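Long-range contact in papillomavirus transcription factor E2 (Human papillomavirus type 18, PDB 1QQH), which probably regulates viral transcription and, as in other papillomavirus E2 proteins, supports viral DNA replication: residues Gln50-Tyr55 with Trp120-Gly125. The protein carries 1 engineered substitution. Residues are numbered along the deposited sequence; the frame is centred on the assembly and turned at random.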
# COMPACT_ATOMS: atom_id res chain seq x y z
N GLN A 50 -8.04 15.61 9.49
CA GLN A 50 -8.82 16.84 9.66
C GLN A 50 -8.09 17.69 10.69
O GLN A 50 -7.68 17.20 11.74
CB GLN A 50 -10.22 16.51 10.15
CG GLN A 50 -11.32 17.36 9.53
CD GLN A 50 -11.48 17.09 8.05
OE1 GLN A 50 -11.65 15.94 7.64
NE2 GLN A 50 -11.41 18.14 7.24
N THR A 51 -7.96 18.98 10.39
CA THR A 51 -7.27 19.92 11.26
C THR A 51 -8.04 20.37 12.49
O THR A 51 -9.15 20.90 12.38
CB THR A 51 -6.88 21.19 10.48
OG1 THR A 51 -5.91 20.85 9.49
CG2 THR A 51 -6.29 22.25 11.40
N VAL A 52 -7.44 20.16 13.66
CA VAL A 52 -8.04 20.60 14.91
C VAL A 52 -7.14 21.71 15.45
O VAL A 52 -5.93 21.52 15.59
CB VAL A 52 -8.10 19.46 15.95
CG1 VAL A 52 -8.49 20.03 17.32
CG2 VAL A 52 -9.11 18.43 15.52
N GLN A 53 -7.72 22.86 15.73
CA GLN A 53 -6.95 23.99 16.26
C GLN A 53 -7.19 24.16 17.74
O GLN A 53 -8.33 24.13 18.20
CB GLN A 53 -7.34 25.28 15.57
CG GLN A 53 -7.17 25.30 14.08
CD GLN A 53 -7.71 26.58 13.51
OE1 GLN A 53 -8.92 26.87 13.61
NE2 GLN A 53 -6.83 27.38 12.90
N VAL A 54 -6.11 24.35 18.49
CA VAL A 54 -6.21 24.56 19.92
C VAL A 54 -5.53 25.87 20.28
O VAL A 54 -4.39 26.11 19.89
CB VAL A 54 -5.53 23.43 20.70
CG1 VAL A 54 -5.58 23.73 22.19
CG2 VAL A 54 -6.23 22.11 20.42
N TYR A 55 -6.25 26.72 21.00
CA TYR A 55 -5.72 28.00 21.43
C TYR A 55 -5.49 27.93 22.94
O TYR A 55 -6.43 27.74 23.70
CB TYR A 55 -6.71 29.12 21.12
CG TYR A 55 -7.06 29.24 19.65
CD1 TYR A 55 -8.00 28.38 19.07
CD2 TYR A 55 -6.46 30.20 18.85
CE1 TYR A 55 -8.33 28.48 17.72
CE2 TYR A 55 -6.78 30.31 17.49
CZ TYR A 55 -7.71 29.45 16.94
OH TYR A 55 -8.03 29.56 15.60
N TRP A 120 -7.44 26.40 27.73
CA TRP A 120 -7.29 26.25 26.29
C TRP A 120 -8.66 26.15 25.64
O TRP A 120 -9.64 25.78 26.28
CB TRP A 120 -6.43 25.03 25.95
CG TRP A 120 -7.09 23.71 26.22
CD1 TRP A 120 -7.90 23.01 25.38
CD2 TRP A 120 -6.98 22.93 27.42
NE1 TRP A 120 -8.30 21.84 25.97
CE2 TRP A 120 -7.75 21.77 27.22
CE3 TRP A 120 -6.31 23.11 28.63
CZ2 TRP A 120 -7.87 20.78 28.20
CZ3 TRP A 120 -6.43 22.13 29.60
CH2 TRP A 120 -7.20 20.98 29.38
N GLU A 121 -8.71 26.50 24.36
CA GLU A 121 -9.95 26.47 23.59
C GLU A 121 -9.75 25.58 22.37
O GLU A 121 -8.75 25.71 21.67
CB GLU A 121 -10.28 27.90 23.16
CG GLU A 121 -11.76 28.21 23.06
CD GLU A 121 -12.01 29.67 22.74
OE1 GLU A 121 -11.69 30.10 21.60
OE2 GLU A 121 -12.51 30.40 23.62
N VAL A 122 -10.70 24.69 22.11
CA VAL A 122 -10.60 23.79 20.97
C VAL A 122 -11.54 24.16 19.83
O VAL A 122 -12.74 24.35 20.04
CB VAL A 122 -10.90 22.33 21.38
CG1 VAL A 122 -10.65 21.40 20.22
CG2 VAL A 122 -10.05 21.93 22.57
N HIS A 123 -10.99 24.26 18.62
CA HIS A 123 -11.78 24.58 17.45
C HIS A 123 -11.65 23.47 16.42
O HIS A 123 -10.55 23.02 16.10
CB HIS A 123 -11.31 25.90 16.82
CG HIS A 123 -11.58 27.11 17.66
ND1 HIS A 123 -11.51 28.39 17.16
CD2 HIS A 123 -11.90 27.23 18.97
CE1 HIS A 123 -11.78 29.25 18.12
NE2 HIS A 123 -12.02 28.58 19.23
N PHE A 124 -12.79 23.01 15.91
CA PHE A 124 -12.78 21.96 14.90
C PHE A 124 -13.57 22.50 13.72
O PHE A 124 -14.80 22.49 13.72
CB PHE A 124 -13.44 20.69 15.43
CG PHE A 124 -13.21 19.48 14.56
CD1 PHE A 124 -13.95 18.32 14.75
CD2 PHE A 124 -12.24 19.50 13.55
CE1 PHE A 124 -13.73 17.19 13.96
CE2 PHE A 124 -12.02 18.38 12.75
CZ PHE A 124 -12.77 17.23 12.96
N GLY A 125 -12.85 22.96 12.70
CA GLY A 125 -13.51 23.52 11.54
C GLY A 125 -14.18 24.81 11.92
O GLY A 125 -13.53 25.76 12.37
O HOH W 1 -10.49 28.98 14.06
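Two neighbouring strands of the antiparallel sheet in the E2 activation domain meet here, 50-55 running against 120-124, with Q53-H123 and Y55-E121 as hydrogen-bonded pairs. Each pair closes with two backbone bonds: Q53 N to H123 O and H123 N to Q53 O (2.7 Å), then Y55 N to E121 O and E121 N to Y55 O.

On the face carrying Q53, Y55, E121 and H123, the rings of Y55 and H123 form an edge-to-face pair, their planes 51° apart. CE1 of Y55 sits over one imidazole face, off toward the rim, 3.2 Å from H123 ND1. Chi1 of Y55 (-58°) sets its CG anti to the carbonyl carbon and beside the backbone N. H123 is held within its own strand as well, NE2 donating to E121 OE1 (2.8 Å) on the anti side, 30° out of the carboxylate plane. A water joins the group, donating to Q53 OE1 (2.7 Å), bonding Y55 OH (3.0 Å) and weakly meeting H123 ND1.

V52, V54, V122 and F124 line the other face. V52 CG1 packs on V122 CG1 (3.9 Å), and V52 CG2 makes a CH-pi contact over the F124 ring. Flanking them, W120 CD1 touches V54 CG1, and Q50 CG lies 3.4 Å from F124 CE2.

V52 and V122 both rest on V88 of strand 81-89, while V54 and V122 touch F107 of helix 107-111. W120 NE1 bonds H90 O, and strand 63-75 pairs with the far edge of strand 45-56.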